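Local coordinates for protein alpha-L-rhamnosidase (Aspergillus terreus, PDB 6GSZ) that probably hydrolyses terminal non-reducing alpha-L-rhamnose residues from alpha-L-rhamnosides, as a calcium-binding fungal glycosidase, at residues A[426-431]-A[483-488]; A[784-789]-A[807-812]. All blocks are in the same frame, centred on the assembly; numbering follows the deposited sequence.

Interaction 1. Residues A[426-431]-A[483-488]; sequences MERTGY and FIYDTA. With CA (calcium ion), chain K.
Arg428 sets CG anti to its backbone N (chi1 -175°) and bends at chi2, which turns CD over one face of the Tyr485 ring, 3.9 Å from the ring centroid in a CH-pi contact. Thr429 holds OG1 between its backbone N and carbonyl carbon (chi1 54°), where it donates to Phe483 O at 2.8 Å. The motif is a single beta bridge, Arg428 with Tyr485, joining the stretch that leads into strand 430-434 to the end of helix 471-484 in the (alpha/alpha)6-type six-hairpin glycosidase domain. Thr429 N and Gly430 N both donate to Ile484 O, from one face of its carbonyl plane, and Asp486 N gives Glu427 O a nearly straight bond of 2.9 Å. Gly430 CA lies 3.2 Å from Phe483 O, a CA-H...O contact. Arg428 NE and NH1 grip Gly430 O side-on, while a Tyr431 ring atom, CE2, covers one guanidinium face. Met426 crosses the Tyr485 side chain at about a right angle, its SD reaching Thr487 CG2; Arg451 NE donates a hydrogen bond to Tyr485 OH. Asp486 OD1 caps Ala488 N at the start of helix 488-503, leaving Asp486 OD2 to bind calcium at 2.3 Å.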
# COMPACT_ATOMS: atom_id res chain seq x y z
N MET A 426 -0.94 -4.47 6.43
CA MET A 426 0.46 -4.82 6.31
C MET A 426 1.13 -4.78 7.68
O MET A 426 0.76 -4.03 8.56
CB MET A 426 1.13 -3.82 5.36
CG MET A 426 0.60 -3.88 3.91
SD MET A 426 1.22 -2.52 2.93
CE MET A 426 0.50 -1.12 3.77
N GLU A 427 2.23 -5.53 7.80
CA GLU A 427 3.01 -5.51 9.04
C GLU A 427 3.82 -4.20 9.10
O GLU A 427 4.54 -3.89 8.16
CB GLU A 427 3.95 -6.71 9.08
CG GLU A 427 4.72 -6.80 10.37
CD GLU A 427 5.58 -8.05 10.51
OE1 GLU A 427 5.93 -8.69 9.47
OE2 GLU A 427 5.88 -8.41 11.68
N ARG A 428 3.65 -3.45 10.18
CA ARG A 428 4.43 -2.25 10.42
C ARG A 428 5.90 -2.61 10.67
O ARG A 428 6.21 -3.52 11.46
CB ARG A 428 3.89 -1.50 11.63
CG ARG A 428 4.56 -0.16 11.91
CD ARG A 428 4.25 0.91 10.88
NE ARG A 428 5.05 2.10 11.16
CZ ARG A 428 4.80 3.00 12.10
NH1 ARG A 428 5.65 4.02 12.31
NH2 ARG A 428 3.66 2.89 12.79
N THR A 429 6.78 -1.89 9.96
CA THR A 429 8.22 -2.16 10.04
C THR A 429 9.06 -0.93 10.39
O THR A 429 10.18 -1.14 10.91
CB THR A 429 8.75 -2.79 8.74
OG1 THR A 429 8.41 -1.98 7.62
CG2 THR A 429 8.23 -4.19 8.53
N GLY A 430 8.67 0.28 10.05
CA GLY A 430 9.58 1.41 10.14
C GLY A 430 9.05 2.55 10.97
O GLY A 430 7.86 2.90 10.86
N TYR A 431 9.93 3.14 11.79
CA TYR A 431 9.57 4.14 12.78
C TYR A 431 10.62 5.25 12.76
O TYR A 431 11.81 4.96 12.61
CB TYR A 431 9.49 3.53 14.17
CG TYR A 431 8.60 2.31 14.31
CD1 TYR A 431 9.04 1.06 13.91
CD2 TYR A 431 7.31 2.43 14.80
CE1 TYR A 431 8.25 -0.07 14.04
CE2 TYR A 431 6.49 1.31 14.91
CZ TYR A 431 6.95 0.07 14.51
OH TYR A 431 6.18 -1.04 14.63
N PHE A 483 9.86 1.04 3.64
CA PHE A 483 10.48 1.12 4.94
C PHE A 483 9.41 1.13 6.05
O PHE A 483 9.56 0.50 7.12
CB PHE A 483 11.32 2.39 5.02
CG PHE A 483 12.13 2.57 6.28
CD1 PHE A 483 11.58 3.16 7.40
CD2 PHE A 483 13.47 2.20 6.32
CE1 PHE A 483 12.35 3.37 8.55
CE2 PHE A 483 14.25 2.46 7.45
CZ PHE A 483 13.68 3.03 8.57
N ILE A 484 8.31 1.85 5.81
CA ILE A 484 7.31 2.03 6.89
C ILE A 484 6.52 0.75 7.16
O ILE A 484 6.27 0.42 8.31
CB ILE A 484 6.40 3.23 6.59
CG1 ILE A 484 7.22 4.52 6.41
CG2 ILE A 484 5.33 3.38 7.66
CD1 ILE A 484 6.39 5.71 6.08
N TYR A 485 6.14 0.05 6.07
CA TYR A 485 5.40 -1.20 6.18
C TYR A 485 6.00 -2.23 5.23
O TYR A 485 6.63 -1.88 4.25
CB TYR A 485 3.93 -1.01 5.76
CG TYR A 485 2.99 -0.36 6.76
CD1 TYR A 485 2.36 -1.13 7.74
CD2 TYR A 485 2.75 1.00 6.76
CE1 TYR A 485 1.49 -0.55 8.65
CE2 TYR A 485 1.89 1.59 7.68
CZ TYR A 485 1.26 0.81 8.64
OH TYR A 485 0.40 1.37 9.56
N ASP A 486 5.77 -3.51 5.54
CA ASP A 486 6.12 -4.61 4.66
C ASP A 486 5.09 -4.68 3.53
O ASP A 486 3.98 -5.21 3.67
CB ASP A 486 6.23 -5.92 5.43
CG ASP A 486 6.69 -7.09 4.57
OD1 ASP A 486 6.55 -7.03 3.32
OD2 ASP A 486 7.33 -8.01 5.18
N THR A 487 5.45 -4.02 2.42
CA THR A 487 4.59 -3.88 1.25
C THR A 487 4.79 -4.96 0.20
O THR A 487 4.19 -4.88 -0.87
CB THR A 487 4.95 -2.57 0.55
OG1 THR A 487 6.35 -2.65 0.31
CG2 THR A 487 4.66 -1.36 1.42
N ALA A 488 5.63 -5.98 0.49
CA ALA A 488 6.08 -6.87 -0.57
C ALA A 488 4.89 -7.60 -1.25
O ALA A 488 4.82 -7.61 -2.49
CB ALA A 488 7.12 -7.83 -0.03
CA CA K . 8.59 -9.89 5.13
O HOH W 1 2.83 -7.13 5.46
O HOH W 2 7.69 -7.67 7.96
O HOH W 3 9.26 -3.43 5.27
O HOH W 4 7.91 -9.62 3.00
O HOH W 5 10.25 -8.16 5.78
O HOH W 6 9.61 -10.74 7.15

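Interaction 2. Residues A[784-789]-A[807-812]; sequences GWRRIN and TPYGMA
Tyr809 turns an edge toward Gly784, whose O lies near the ring plane, 3.6 Å from CE2. The Arg786 side chain crosses the tyrosine obliquely: Arg786 CB comes within 3.4 Å of Tyr809 OH, Arg786 CG lies 3.6 Å from Tyr809 CZ, and the guanidinium leads away to a salt bridge with Glu782, its plane 70° from that of the ring. Pro808 meets the same Gly784 O with CG, at 3.6 Å, and with CD. Trp785 directs CB at Thr807, 4.0 Å from CG2, whereas its indole swings away, meeting Phe805 with planes at about 40°. Farther along, Ile788 CD1 packs against Ala812 CB at 4.1 Å. No hydrogen bond crosses between the segments, so they meet through van der Waals contacts. A type I turn, Thr807 to Gly810, carries Thr807, Pro808 and Tyr809; within it Thr807 OG1 accepts from Tyr809 N at 2.9 Å, an ST turn, and donates to Gly810 O in the carbonyl plane, on a lone pair. In the C-terminal beta domain, the contact joins two sheets: the turn links strands 800-807 and 810-819, while strand 787-790 lies between strands 778-780 and 841-845.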
# COMPACT_ATOMS: atom_id res chain seq x y z
N GLY A 784 17.54 -6.29 0.10
CA GLY A 784 16.98 -7.12 1.13
C GLY A 784 17.54 -6.94 2.53
O GLY A 784 17.13 -7.68 3.44
N TRP A 785 18.52 -6.04 2.71
CA TRP A 785 19.01 -5.60 4.02
C TRP A 785 19.88 -6.63 4.75
O TRP A 785 20.12 -6.43 5.94
CB TRP A 785 17.87 -5.13 4.92
CG TRP A 785 17.16 -3.89 4.48
CD1 TRP A 785 16.10 -3.78 3.61
CD2 TRP A 785 17.34 -2.57 5.01
NE1 TRP A 785 15.69 -2.49 3.52
CE2 TRP A 785 16.41 -1.72 4.39
CE3 TRP A 785 18.18 -2.03 5.99
CZ2 TRP A 785 16.31 -0.37 4.68
CZ3 TRP A 785 18.09 -0.70 6.28
CH2 TRP A 785 17.15 0.12 5.65
N ARG A 786 20.44 -7.63 4.07
CA ARG A 786 21.37 -8.52 4.77
C ARG A 786 22.70 -7.80 5.04
O ARG A 786 23.47 -8.22 5.94
CB ARG A 786 21.64 -9.76 3.91
CG ARG A 786 22.33 -10.91 4.62
CD ARG A 786 22.73 -11.99 3.61
NE ARG A 786 23.76 -11.50 2.68
CZ ARG A 786 25.08 -11.67 2.79
NH1 ARG A 786 25.55 -12.43 3.77
NH2 ARG A 786 25.86 -11.01 1.95
N ARG A 787 22.95 -6.73 4.28
CA ARG A 787 24.04 -5.82 4.57
C ARG A 787 23.42 -4.43 4.67
O ARG A 787 22.48 -4.12 3.89
CB ARG A 787 25.10 -5.81 3.46
CG ARG A 787 25.81 -7.13 3.26
CD ARG A 787 26.74 -7.27 4.46
NE ARG A 787 27.56 -8.48 4.47
CZ ARG A 787 27.22 -9.60 5.09
NH1 ARG A 787 26.03 -9.68 5.66
NH2 ARG A 787 28.05 -10.63 5.09
N ILE A 788 23.76 -3.69 5.71
CA ILE A 788 23.13 -2.46 6.09
C ILE A 788 24.17 -1.33 6.09
O ILE A 788 25.28 -1.52 6.61
CB ILE A 788 22.47 -2.60 7.47
CG1 ILE A 788 21.57 -3.84 7.48
CG2 ILE A 788 21.73 -1.33 7.85
CD1 ILE A 788 20.92 -4.13 8.80
N ASN A 789 23.82 -0.16 5.56
CA ASN A 789 24.67 1.05 5.73
C ASN A 789 24.04 1.87 6.86
O ASN A 789 22.80 2.03 6.90
CB ASN A 789 24.87 1.78 4.38
CG ASN A 789 25.99 2.81 4.35
OD1 ASN A 789 27.18 2.46 4.39
ND2 ASN A 789 25.63 4.09 4.19
N THR A 807 13.86 -5.32 9.52
CA THR A 807 14.39 -5.96 8.36
C THR A 807 13.85 -7.38 8.27
O THR A 807 13.34 -7.92 9.27
CB THR A 807 15.93 -6.05 8.37
OG1 THR A 807 16.35 -7.12 9.21
CG2 THR A 807 16.64 -4.77 8.74
N PRO A 808 14.01 -8.05 7.10
CA PRO A 808 13.73 -9.48 7.01
C PRO A 808 14.49 -10.40 7.99
O PRO A 808 14.15 -11.58 8.11
CB PRO A 808 14.09 -9.78 5.54
CG PRO A 808 13.92 -8.47 4.79
CD PRO A 808 14.43 -7.48 5.81
N TYR A 809 15.50 -9.85 8.68
CA TYR A 809 16.34 -10.57 9.64
C TYR A 809 16.00 -10.26 11.10
O TYR A 809 16.47 -10.99 12.02
CB TYR A 809 17.82 -10.26 9.39
CG TYR A 809 18.22 -10.68 8.01
CD1 TYR A 809 18.70 -11.97 7.78
CD2 TYR A 809 18.10 -9.82 6.92
CE1 TYR A 809 18.98 -12.41 6.50
CE2 TYR A 809 18.39 -10.24 5.64
CZ TYR A 809 18.83 -11.55 5.42
OH TYR A 809 19.08 -12.01 4.16
N GLY A 810 15.28 -9.17 11.35
CA GLY A 810 15.08 -8.65 12.68
C GLY A 810 15.35 -7.15 12.74
O GLY A 810 15.59 -6.48 11.70
N MET A 811 15.25 -6.60 13.95
CA MET A 811 15.26 -5.16 14.10
C MET A 811 16.66 -4.57 13.88
O MET A 811 17.66 -5.04 14.44
CB MET A 811 14.78 -4.77 15.50
CG MET A 811 14.49 -3.29 15.64
SD MET A 811 13.13 -2.71 14.60
CE MET A 811 11.79 -3.61 15.37
N ALA A 812 16.70 -3.54 13.02
CA ALA A 812 17.83 -2.62 12.92
C ALA A 812 17.40 -1.28 13.51
O ALA A 812 16.24 -0.89 13.38
CB ALA A 812 18.27 -2.43 11.49

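The centres of interactions 1 and 2 lie 13 Å apart, and the contacts touch directly where Phe483 CE2 packs 4.1 Å from Trp785 CH2. They also share a sheet: strand 430-434, entered from interaction 1, pairs with strand 800-807, which runs into the turn of interaction 2. The catalytic six-hairpin domain and the C-terminal beta domain are thereby joined. Phe805 stacks on Phe483 and meets Trp785, bridging the two. Glu427, Asp486 and Pro808 line one pocket holding 2-(2-methoxyethoxy)ethanol, probably from the crystallisation liquor; Pro808 lies about 6 Å, side chain to ion, from the calcium bound by Asp486 of interaction 1. Neither contact contains a residue of the glucose-binding pocket.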